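Local coordinates for probable 3-hydroxybutyryl-CoA dehydrogenase (Escherichia coli, PDB 3MOG), which catalyses the NAD(+)-dependent oxidation of 3-hydroxyadipyl-CoA to 3-oxoadipyl-CoA in phenylacetate degradation, at the interface of chains A and B. Numbering follows the deposited sequence. Chains: chain A/B, Probable 3-hydroxybutyryl-CoA dehydrogenase.

Contact 1: the interface of chains A and B. Residues chain A 449, 455, 458-459, 464; chain B 451-455.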
ATOM      1  N   GLN A 449     -14.149  -0.534  10.860  1.00 46.62           N
ATOM      2  CA  GLN A 449     -12.857  -1.183  10.788  1.00 45.59           C
ATOM      3  C   GLN A 449     -13.029  -2.695  10.901  1.00 42.12           C
ATOM      4  O   GLN A 449     -12.435  -3.445  10.138  1.00 45.11           O
ATOM      5  CB  GLN A 449     -11.941  -0.662  11.900  1.00 44.18           C
ATOM      6  CG  GLN A 449     -10.640  -1.436  12.056  1.00 50.34           C
ATOM      7  CD  GLN A 449      -9.803  -0.953  13.233  1.00 55.77           C
ATOM      8  OE1 GLN A 449      -8.594  -0.801  13.110  1.00 60.98           O
ATOM      9  NE2 GLN A 449     -10.444  -0.715  14.378  1.00 53.69           N
ATOM     10  N   GLU A 455      -7.470  -1.019   7.082  1.00 43.70           N
ATOM     11  CA  GLU A 455      -6.657  -0.053   7.790  1.00 42.62           C
ATOM     12  C   GLU A 455      -7.194   1.372   7.541  1.00 41.89           C
ATOM     13  O   GLU A 455      -7.046   2.255   8.370  1.00 44.79           O
ATOM     14  CB  GLU A 455      -5.222  -0.222   7.286  1.00 48.50           C
ATOM     15  CG  GLU A 455      -4.176   0.655   7.923  1.00 55.78           C
ATOM     16  CD  GLU A 455      -2.795   0.069   7.766  1.00 61.40           C
ATOM     17  OE1 GLU A 455      -1.874   0.839   7.440  1.00 66.54           O
ATOM     18  OE2 GLU A 455      -2.638  -1.165   7.948  1.00 53.30           O
ATOM     19  N   ARG A 458      -9.260   2.803  10.481  1.00 46.33           N
ATOM     20  CA  ARG A 458      -8.670   2.762  11.806  1.00 43.99           C
ATOM     21  C   ARG A 458      -8.890   4.081  12.547  1.00 42.96           C
ATOM     22  O   ARG A 458      -8.704   5.154  11.984  1.00 43.60           O
ATOM     23  CB  ARG A 458      -7.182   2.363  11.767  1.00 46.17           C
ATOM     24  CG  ARG A 458      -6.162   3.483  11.449  1.00 44.76           C
ATOM     25  CD  ARG A 458      -4.949   2.855  10.775  1.00 58.86           C
ATOM     26  NE  ARG A 458      -3.871   3.777  10.390  1.00 59.32           N
ATOM     27  CZ  ARG A 458      -3.748   4.360   9.196  1.00 62.51           C
ATOM     28  NH1 ARG A 458      -4.667   4.180   8.240  1.00 54.51           N
ATOM     29  NH2 ARG A 458      -2.704   5.154   8.961  1.00 51.54           N
ATOM     30  N   PRO A 459      -9.332   3.993  13.810  1.00 43.58           N
ATOM     31  CA  PRO A 459      -9.333   5.149  14.679  1.00 43.53           C
ATOM     32  C   PRO A 459      -7.911   5.615  14.907  1.00 45.88           C
ATOM     33  O   PRO A 459      -7.027   4.792  15.159  1.00 44.59           O
ATOM     34  CB  PRO A 459      -9.911   4.596  15.965  1.00 42.47           C
ATOM     35  CG  PRO A 459     -10.775   3.490  15.531  1.00 46.98           C
ATOM     36  CD  PRO A 459      -9.995   2.842  14.446  1.00 41.16           C
ATOM     37  N   ARG A 464      -8.690   7.770  20.209  1.00 47.48           N
ATOM     38  CA  ARG A 464      -8.770   6.882  21.367  1.00 51.23           C
ATOM     39  C   ARG A 464      -8.512   7.640  22.671  1.00 52.34           C
ATOM     40  O   ARG A 464      -9.180   7.394  23.678  1.00 54.62           O
ATOM     41  CB  ARG A 464      -7.803   5.706  21.223  1.00 50.93           C
ATOM     42  CG  ARG A 464      -8.147   4.798  20.072  1.00 48.98           C
ATOM     43  CD  ARG A 464      -7.243   3.568  20.003  1.00 45.77           C
ATOM     44  NE  ARG A 464      -7.560   2.737  18.843  1.00 51.86           N
ATOM     45  CZ  ARG A 464      -8.581   1.883  18.766  1.00 51.54           C
ATOM     46  NH1 ARG A 464      -9.415   1.723  19.793  1.00 48.66           N
ATOM     47  NH2 ARG A 464      -8.775   1.194  17.649  1.00 47.30           N
TER
ATOM     48  N   HIS B 451      -4.133  -0.725  19.083  1.00 48.46           N
ATOM     49  CA  HIS B 451      -4.207   0.708  19.320  1.00 43.66           C
ATOM     50  C   HIS B 451      -4.163   1.469  18.008  1.00 45.61           C
ATOM     51  O   HIS B 451      -4.965   2.380  17.786  1.00 46.57           O
ATOM     52  CB  HIS B 451      -3.095   1.204  20.236  1.00 46.81           C
ATOM     53  CG  HIS B 451      -3.168   2.672  20.498  1.00 47.13           C
ATOM     54  ND1 HIS B 451      -3.920   3.204  21.524  1.00 48.46           N
ATOM     55  CD2 HIS B 451      -2.639   3.725  19.832  1.00 39.23           C
ATOM     56  CE1 HIS B 451      -3.826   4.521  21.496  1.00 48.60           C
ATOM     57  NE2 HIS B 451      -3.049   4.861  20.481  1.00 50.18           N
ATOM     58  N   TYR B 452      -3.231   1.086  17.141  1.00 41.76           N
ATOM     59  CA  TYR B 452      -3.045   1.790  15.881  1.00 41.28           C
ATOM     60  C   TYR B 452      -3.913   1.278  14.730  1.00 42.01           C
ATOM     61  O   TYR B 452      -4.150   2.030  13.795  1.00 36.14           O
ATOM     62  CB  TYR B 452      -1.562   1.795  15.476  1.00 40.28           C
ATOM     63  CG  TYR B 452      -0.764   2.689  16.379  1.00 51.25           C
ATOM     64  CD1 TYR B 452      -0.793   4.080  16.222  1.00 40.12           C
ATOM     65  CD2 TYR B 452      -0.030   2.157  17.439  1.00 50.15           C
ATOM     66  CE1 TYR B 452      -0.092   4.902  17.091  1.00 47.55           C
ATOM     67  CE2 TYR B 452       0.667   2.977  18.314  1.00 40.59           C
ATOM     68  CZ  TYR B 452       0.635   4.338  18.133  1.00 47.15           C
ATOM     69  OH  TYR B 452       1.351   5.141  18.983  1.00 60.46           O
ATOM     70  N   GLY B 453      -4.348   0.007  14.776  1.00 38.83           N
ATOM     71  CA  GLY B 453      -5.140  -0.588  13.657  1.00 36.80           C
ATOM     72  C   GLY B 453      -4.313  -0.707  12.381  1.00 42.30           C
ATOM     73  O   GLY B 453      -4.837  -0.679  11.283  1.00 48.26           O
ATOM     74  N   GLU B 454      -3.000  -0.816  12.552  1.00 47.80           N
ATOM     75  CA  GLU B 454      -2.059  -0.839  11.459  1.00 44.44           C
ATOM     76  C   GLU B 454      -1.480  -2.230  11.352  1.00 45.50           C
ATOM     77  O   GLU B 454      -1.095  -2.830  12.359  1.00 49.51           O
ATOM     78  CB  GLU B 454      -0.913   0.136  11.723  1.00 36.83           C
ATOM     79  CG  GLU B 454      -1.160   1.575  11.332  1.00 38.57           C
ATOM     80  CD  GLU B 454      -0.077   2.480  11.855  1.00 37.63           C
ATOM     81  OE1 GLU B 454       1.096   2.295  11.447  1.00 50.22           O
ATOM     82  OE2 GLU B 454      -0.383   3.365  12.677  1.00 42.40           O
ATOM     83  N   GLU B 455      -1.423  -2.701  10.112  1.00 46.62           N
ATOM     84  CA  GLU B 455      -0.772  -3.928   9.685  1.00 48.87           C
ATOM     85  C   GLU B 455       0.751  -3.896   9.970  1.00 50.70           C
ATOM     86  O   GLU B 455       1.386  -4.937  10.166  1.00 47.35           O
ATOM     87  CB  GLU B 455      -1.030  -4.045   8.189  1.00 50.04           C
ATOM     88  CG  GLU B 455      -0.654  -5.343   7.561  1.00 56.23           C
ATOM     89  CD  GLU B 455      -1.347  -5.554   6.233  1.00 59.78           C
ATOM     90  OE1 GLU B 455      -0.818  -6.328   5.421  1.00 58.83           O
ATOM     91  OE2 GLU B 455      -2.419  -4.957   6.001  1.00 60.88           O
TER
HETATM   92  O   HOH W   1      -2.662   4.157  12.956  1.00 40.01           O
HETATM   93  O   HOH W   2      -6.879   2.297  15.747  1.00 42.17           O

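Contact 2: the interface of chains A and B. Residues chain A 252-254; chain B 243, 250, 257, 260-263, 266.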
ATOM      1  N   ALA A 252       2.021  11.110  -2.115  1.00 42.79           N
ATOM      2  CA  ALA A 252       2.942  11.828  -1.217  1.00 46.57           C
ATOM      3  C   ALA A 252       2.908  11.270   0.199  1.00 46.67           C
ATOM      4  O   ALA A 252       3.838  11.477   0.993  1.00 47.86           O
ATOM      5  CB  ALA A 252       2.654  13.335  -1.220  1.00 43.21           C
ATOM      6  N   PHE A 253       1.846  10.533   0.510  1.00 50.57           N
ATOM      7  CA  PHE A 253       1.774   9.802   1.769  1.00 45.21           C
ATOM      8  C   PHE A 253       2.165   8.333   1.536  1.00 46.81           C
ATOM      9  O   PHE A 253       1.730   7.446   2.258  1.00 49.45           O
ATOM     10  CB  PHE A 253       0.371   9.901   2.369  1.00 45.49           C
ATOM     11  CG  PHE A 253       0.118  11.159   3.190  1.00 47.44           C
ATOM     12  CD1 PHE A 253      -0.803  12.106   2.763  1.00 45.27           C
ATOM     13  CD2 PHE A 253       0.774  11.371   4.398  1.00 44.20           C
ATOM     14  CE1 PHE A 253      -1.074  13.246   3.521  1.00 47.82           C
ATOM     15  CE2 PHE A 253       0.536  12.509   5.154  1.00 49.34           C
ATOM     16  CZ  PHE A 253      -0.392  13.458   4.721  1.00 48.92           C
ATOM     17  N   TRP A 254       3.008   8.097   0.534  1.00 48.87           N
ATOM     18  CA  TRP A 254       3.422   6.745   0.100  1.00 53.10           C
ATOM     19  C   TRP A 254       2.294   5.722   0.080  1.00 49.94           C
ATOM     20  O   TRP A 254       2.398   4.658   0.687  1.00 47.44           O
ATOM     21  CB  TRP A 254       4.625   6.222   0.911  1.00 45.33           C
ATOM     22  CG  TRP A 254       5.778   7.131   0.808  1.00 50.21           C
ATOM     23  CD1 TRP A 254       6.562   7.345  -0.298  1.00 52.48           C
ATOM     24  CD2 TRP A 254       6.271   7.996   1.826  1.00 46.64           C
ATOM     25  NE1 TRP A 254       7.520   8.283  -0.021  1.00 50.70           N
ATOM     26  CE2 TRP A 254       7.366   8.701   1.276  1.00 54.00           C
ATOM     27  CE3 TRP A 254       5.905   8.242   3.154  1.00 44.38           C
ATOM     28  CZ2 TRP A 254       8.095   9.628   2.007  1.00 44.67           C
ATOM     29  CZ3 TRP A 254       6.628   9.168   3.880  1.00 53.74           C
ATOM     30  CH2 TRP A 254       7.719   9.845   3.307  1.00 55.13           C
TER
ATOM     31  N   PHE B 243      17.945   7.261   4.333  1.00 57.83           N
ATOM     32  CA  PHE B 243      16.627   7.469   3.717  1.00 51.16           C
ATOM     33  C   PHE B 243      16.494   6.712   2.392  1.00 52.64           C
ATOM     34  O   PHE B 243      15.443   6.125   2.125  1.00 49.18           O
ATOM     35  CB  PHE B 243      16.321   8.964   3.544  1.00 53.83           C
ATOM     36  CG  PHE B 243      14.976   9.263   2.918  1.00 55.55           C
ATOM     37  CD1 PHE B 243      13.798   9.173   3.670  1.00 45.72           C
ATOM     38  CD2 PHE B 243      14.888   9.649   1.579  1.00 58.90           C
ATOM     39  CE1 PHE B 243      12.561   9.460   3.091  1.00 42.76           C
ATOM     40  CE2 PHE B 243      13.648   9.927   0.985  1.00 57.99           C
ATOM     41  CZ  PHE B 243      12.490   9.836   1.742  1.00 48.22           C
ATOM     42  N   PHE B 250      11.512  -0.558   1.180  1.00 46.38           N
ATOM     43  CA  PHE B 250      10.077  -0.270   1.087  1.00 42.00           C
ATOM     44  C   PHE B 250       9.516  -0.549  -0.310  1.00 40.15           C
ATOM     45  O   PHE B 250       8.569  -1.310  -0.454  1.00 44.62           O
ATOM     46  CB  PHE B 250       9.829   1.190   1.497  1.00 39.18           C
ATOM     47  CG  PHE B 250       8.403   1.663   1.326  1.00 53.34           C
ATOM     48  CD1 PHE B 250       7.398   1.246   2.212  1.00 51.95           C
ATOM     49  CD2 PHE B 250       8.074   2.572   0.308  1.00 50.65           C
ATOM     50  CE1 PHE B 250       6.079   1.703   2.073  1.00 45.89           C
ATOM     51  CE2 PHE B 250       6.759   3.040   0.154  1.00 54.59           C
ATOM     52  CZ  PHE B 250       5.757   2.608   1.044  1.00 51.23           C
ATOM     53  N   ARG B 257       4.111  -1.677   4.538  1.00 47.48           N
ATOM     54  CA  ARG B 257       4.017  -0.504   5.412  1.00 50.44           C
ATOM     55  C   ARG B 257       4.880  -0.587   6.661  1.00 54.13           C
ATOM     56  O   ARG B 257       5.108   0.426   7.320  1.00 57.10           O
ATOM     57  CB  ARG B 257       2.575  -0.239   5.862  1.00 57.03           C
ATOM     58  CG  ARG B 257       1.454  -0.512   4.861  1.00 63.26           C
ATOM     59  CD  ARG B 257       1.158   0.649   3.937  1.00 60.03           C
ATOM     60  NE  ARG B 257       1.053   1.956   4.588  1.00 61.66           N
ATOM     61  CZ  ARG B 257       1.178   3.117   3.941  1.00 54.66           C
ATOM     62  NH1 ARG B 257       1.076   4.260   4.592  1.00 63.88           N
ATOM     63  NH2 ARG B 257       1.419   3.132   2.637  1.00 54.37           N
ATOM     64  N   LEU B 260       7.659   1.534   5.861  1.00 48.42           N
ATOM     65  CA  LEU B 260       7.227   2.876   5.409  1.00 47.91           C
ATOM     66  C   LEU B 260       8.269   3.942   5.708  1.00 47.91           C
ATOM     67  O   LEU B 260       8.786   3.969   6.816  1.00 49.59           O
ATOM     68  CB  LEU B 260       5.937   3.278   6.113  1.00 47.56           C
ATOM     69  CG  LEU B 260       5.131   4.500   5.660  1.00 50.71           C
ATOM     70  CD1 LEU B 260       4.619   4.330   4.243  1.00 46.05           C
ATOM     71  CD2 LEU B 260       3.957   4.739   6.629  1.00 45.33           C
ATOM     72  N   PRO B 261       8.580   4.817   4.727  1.00 46.97           N
ATOM     73  CA  PRO B 261       9.447   5.959   5.053  1.00 49.15           C
ATOM     74  C   PRO B 261       8.717   7.026   5.871  1.00 49.28           C
ATOM     75  O   PRO B 261       7.502   6.934   6.105  1.00 50.40           O
ATOM     76  CB  PRO B 261       9.879   6.513   3.674  1.00 45.15           C
ATOM     77  CG  PRO B 261       9.487   5.477   2.682  1.00 47.81           C
ATOM     78  CD  PRO B 261       8.289   4.757   3.286  1.00 46.23           C
ATOM     79  N   SER B 262       9.476   8.019   6.308  1.00 50.16           N
ATOM     80  CA  SER B 262       8.986   9.059   7.188  1.00 49.16           C
ATOM     81  C   SER B 262       9.126  10.408   6.511  1.00 52.07           C
ATOM     82  O   SER B 262      10.172  10.709   5.910  1.00 45.21           O
ATOM     83  CB  SER B 262       9.803   9.073   8.468  1.00 49.05           C
ATOM     84  OG  SER B 262       9.680  10.323   9.129  1.00 54.19           O
ATOM     85  N   LEU B 263       8.082  11.221   6.644  1.00 46.16           N
ATOM     86  CA  LEU B 263       8.061  12.561   6.078  1.00 48.22           C
ATOM     87  C   LEU B 263       9.072  13.472   6.760  1.00 50.69           C
ATOM     88  O   LEU B 263       9.568  14.409   6.147  1.00 51.23           O
ATOM     89  CB  LEU B 263       6.671  13.181   6.210  1.00 49.28           C
ATOM     90  CG  LEU B 263       5.545  12.631   5.329  1.00 46.31           C
ATOM     91  CD1 LEU B 263       4.261  13.339   5.715  1.00 54.29           C
ATOM     92  CD2 LEU B 263       5.832  12.836   3.861  1.00 46.59           C
ATOM     93  N   GLN B 266      12.347  12.653   5.271  1.00 53.86           N
ATOM     94  CA  GLN B 266      12.303  13.152   3.906  1.00 51.92           C
ATOM     95  C   GLN B 266      12.583  14.656   3.871  1.00 53.63           C
ATOM     96  O   GLN B 266      13.335  15.115   3.022  1.00 50.91           O
ATOM     97  CB  GLN B 266      10.957  12.869   3.243  1.00 52.88           C
ATOM     98  CG  GLN B 266      10.964  13.155   1.739  1.00 51.49           C
ATOM     99  CD  GLN B 266       9.616  12.963   1.070  1.00 59.31           C
ATOM    100  OE1 GLN B 266       9.529  12.372  -0.005  1.00 54.09           O
ATOM    101  NE2 GLN B 266       8.559  13.478   1.694  1.00 52.67           N
TER
HETATM  102  O   HOH W   3       6.219  12.848   0.347  1.00 48.90           O

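Contact 3: the interface of chains A and B. Residues chain A 124, 126-127, 130, 159; chain B 267-268, 270-271.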
ATOM      1  N   SER A 124       6.854  20.890  -1.818  1.00 69.21           N
ATOM      2  CA  SER A 124       7.393  21.185  -0.494  1.00 66.39           C
ATOM      3  C   SER A 124       8.160  22.504  -0.428  1.00 68.78           C
ATOM      4  O   SER A 124       8.987  22.796  -1.291  1.00 65.69           O
ATOM      5  CB  SER A 124       8.307  20.050  -0.022  1.00 66.95           C
ATOM      6  OG  SER A 124       8.951  20.378   1.210  1.00 67.94           O
ATOM      7  N   THR A 126      10.355  23.242   1.862  1.00 72.04           N
ATOM      8  CA  THR A 126      11.733  22.918   2.238  1.00 70.01           C
ATOM      9  C   THR A 126      12.588  22.589   1.002  1.00 69.35           C
ATOM     10  O   THR A 126      13.785  22.875   0.981  1.00 69.83           O
ATOM     11  CB  THR A 126      11.750  21.784   3.271  1.00 71.32           C
ATOM     12  OG1 THR A 126      10.802  22.086   4.296  1.00 65.02           O
ATOM     13  CG2 THR A 126      13.116  21.637   3.919  1.00 76.44           C
ATOM     14  N   ALA A 127      11.953  22.033  -0.028  1.00 67.63           N
ATOM     15  CA  ALA A 127      12.628  21.718  -1.287  1.00 73.84           C
ATOM     16  C   ALA A 127      12.989  23.002  -2.048  1.00 76.86           C
ATOM     17  O   ALA A 127      14.115  23.151  -2.545  1.00 75.02           O
ATOM     18  CB  ALA A 127      11.755  20.795  -2.156  1.00 67.55           C
ATOM     19  N   ALA A 130      15.772  25.033  -0.234  1.00 77.43           N
ATOM     20  CA  ALA A 130      16.999  24.251   0.006  1.00 80.67           C
ATOM     21  C   ALA A 130      18.311  24.995  -0.291  1.00 81.20           C
ATOM     22  O   ALA A 130      19.115  25.210   0.622  1.00 79.32           O
ATOM     23  CB  ALA A 130      16.947  22.904  -0.740  1.00 76.20           C
ATOM     24  N   LEU A 159      11.117  23.818   6.659  1.00 67.89           N
ATOM     25  CA  LEU A 159      11.927  23.504   7.830  1.00 74.72           C
ATOM     26  C   LEU A 159      12.777  24.703   8.302  1.00 76.49           C
ATOM     27  O   LEU A 159      13.051  24.838   9.495  1.00 76.44           O
ATOM     28  CB  LEU A 159      12.787  22.267   7.558  1.00 78.30           C
ATOM     29  CG  LEU A 159      13.113  21.292   8.693  1.00 82.75           C
ATOM     30  CD1 LEU A 159      11.855  20.637   9.322  1.00 80.31           C
ATOM     31  CD2 LEU A 159      14.064  20.238   8.161  1.00 80.11           C
TER
ATOM     32  N   GLU B 267      11.992  15.396   4.808  1.00 49.31           N
ATOM     33  CA  GLU B 267      12.173  16.844   4.890  1.00 60.27           C
ATOM     34  C   GLU B 267      13.652  17.225   5.130  1.00 59.40           C
ATOM     35  O   GLU B 267      14.170  18.139   4.487  1.00 61.37           O
ATOM     36  CB  GLU B 267      11.275  17.421   5.986  1.00 63.69           C
ATOM     37  CG  GLU B 267      10.998  18.911   5.868  1.00 75.87           C
ATOM     38  CD  GLU B 267       9.650  19.217   5.245  1.00 81.80           C
ATOM     39  OE1 GLU B 267       9.361  18.725   4.125  1.00 68.90           O
ATOM     40  OE2 GLU B 267       8.884  19.970   5.887  1.00 89.53           O
ATOM     41  N   LEU B 268      14.319  16.506   6.034  1.00 52.70           N
ATOM     42  CA  LEU B 268      15.750  16.697   6.278  1.00 55.37           C
ATOM     43  C   LEU B 268      16.608  16.492   5.025  1.00 54.98           C
ATOM     44  O   LEU B 268      17.536  17.275   4.769  1.00 53.96           O
ATOM     45  CB  LEU B 268      16.243  15.797   7.412  1.00 47.04           C
ATOM     46  CG  LEU B 268      15.690  16.099   8.798  1.00 49.00           C
ATOM     47  CD1 LEU B 268      16.027  14.957   9.712  1.00 50.85           C
ATOM     48  CD2 LEU B 268      16.201  17.412   9.376  1.00 45.35           C
ATOM     49  N   ILE B 270      15.529  16.442   1.546  1.00 58.43           N
ATOM     50  CA  ILE B 270      15.175  17.420   0.510  1.00 60.07           C
ATOM     51  C   ILE B 270      15.575  18.866   0.873  1.00 56.10           C
ATOM     52  O   ILE B 270      15.696  19.714   0.002  1.00 58.21           O
ATOM     53  CB  ILE B 270      13.672  17.329   0.106  1.00 61.86           C
ATOM     54  CG1 ILE B 270      12.765  17.841   1.236  1.00 67.80           C
ATOM     55  CG2 ILE B 270      13.321  15.896  -0.310  1.00 59.77           C
ATOM     56  CD1 ILE B 270      11.270  17.806   0.936  1.00 64.96           C
ATOM     57  N   GLY B 271      15.793  19.127   2.158  1.00 56.69           N
ATOM     58  CA  GLY B 271      16.310  20.413   2.609  1.00 61.48           C
ATOM     59  C   GLY B 271      17.826  20.491   2.741  1.00 60.40           C
ATOM     60  O   GLY B 271      18.343  21.465   3.284  1.00 61.69           O
TER

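Contact 1: the interface of chains A and B
The backbone of chain B leaves helix 438-452 at B:Tyr452, turns left-handed at B:Gly453 (phi 66°) and runs extended through B:Glu454 into the 3-10 helix 455-457; chain A reads this turn. A:Glu455 reaches over as an extended chain, CG anti to its backbone N (chi1 -178°). A:Glu455 OE2, a carboxylate oxygen, takes the amide N of B:Glu455 at 2.9 Å, almost straight at the hydrogen but from above the carboxylate plane. An alanine at A:Glu455 would lose this acceptor and would probably leave the amide at the start of the neighbouring 3-10 helix less well held.

The carboxylates of A:Glu455 and B:Glu455 stand nearly at right angles, their OE2 atoms 4.3 Å apart, so mutual repulsion may make this corner sensitive to ionisation. A:Arg458 lays its extended chain along the turn. A:Arg458 NH1 folds back onto the carbonyl O of A:Glu455 at 3.1 Å, which helps fix the guanidinium, while NE meets water 1, shared with B:Tyr452 O and the B:Glu454 carboxylate.

A:Arg464 CD sits over one face of the B:His451 imidazole, and A:Pro459 CB lies over one face of the A:Arg464 guanidinium, each toward the rim. A:Arg464 NE reaches the carbonyl O of B:His451 at 2.8 Å in a bent bond, on a lone pair, with that oxygen 30° out of the guanidinium plane, and water 2 joins NE and NH2 to B:His451 O and A:Pro459 O.

Contact 2: the interface of chains A and B
The loop that follows helix 239-252 of chain A meets the loop between the 3-10 helix 257-259 and helix 263-270 of chain B, with B:Phe250 of chain B's own helix 239-252 alongside. A:Trp254, whose backbone is left-handed (phi 41°), is the knob. Its CG lies anti to the carbonyl carbon, and the indole enters chain B six-membered ring first. B:Pro261 lies against one face, its CB 3.9 Å from the centroid of the six-membered ring of A:Trp254 in a CH-pi contact; A:Ala252 O and water 3 lie over the opposite face.

At the far end of the indole, A:Trp254 CH2 touches the B:Leu263 methyl CD2 at 3.6 Å, and the B:Gln266 amide comes tip to tip, its CD 3.8 Å from A:Trp254 CZ2. At the root, A:Trp254 CB rests against B:Phe250 CZ and B:Leu260 CD1, which lie side by side. B:Arg257, bent at chi2 and chi3, brings NH2 to the backbone O of A:Trp254 at 2.7 Å, from above the carbonyl plane. Water 3 joins B:Gln266 NE2 to A:Ala252 O, and the methyl CD1 of B:Leu263 packs on A:Phe253 CE2. With its indole sunk so deeply into a neighbour, A:Trp254 is likely to act as an apolar anchor between subunits of the homotrimer.

Contact 3: the interface of chains A and B
B:Glu267 is the side chain around which the first shell gathers. Its CG is anti to the backbone N and the chain bends at chi2 (100°), so the carboxylate turns across A:Thr126 at about a right angle. The A:Thr126 hydroxyl OG1 lies 3.2 Å from the carboxylate carbon B:Glu267 CD, while B:Glu267 OE1 receives at most a weak hydrogen bond from A:Ser124 OG, 3.4 Å away. Polar grip is therefore slight, and much of the fit comes from carbon. The methyl CG2 of A:Thr126 rests on B:Gly271 CA at 3.7 Å, where the lack of a side chain on the glycine lets the methyl settle on its backbone. The tip of B:Ile270, CD1, lies against A:Ser124 CB at 3.8 Å, and A:Ala130 CB faces the B:Ile270 carbonyl oxygen. On the other flank A:Leu159 and B:Glu267 run alongside in opposing senses, and A:Leu159 CD2 lies 3.7 Å from B:Leu268 CD2.

One shell out, the backbone N of A:Leu159 donates to A:Thr126 OG1 at 2.9 Å. That bond sets the threonine hydroxyl and ties the two chain A segments together beneath the glutamate. A:Ser124 OG also receives a weak bond from A:Thr126 N, at the start of the short helix 125-128.

In the fold, chain A contributes its NAD-binding domain, through helix 125-128 with its flanks and the loop just after strand 152-157; chain B contributes the C-terminal end of helix 263-270, from its first C-terminal domain.

Between the centres of their C-alpha atoms, contact 2 lies about 15 Å from contact 3 and about 18 Å from contact 1, and contacts 1 and 3 are about 30 Å apart. Helix 263-270 of chain B joins contacts 2 and 3: its first turn (B:Leu263, B:Gln266) serves contact 2 and its second (B:Glu267, B:Leu268, B:Ile270) contact 3. Contact 1 draws on the second C-terminal domain in both chains, whereas contact 2 pairs the first C-terminal domains and contact 3 sets an NAD-binding domain against one. Three domains of chain A thus meet the two C-terminal domains of chain B, which would probably restrict how these domains move against each other in the homotrimer.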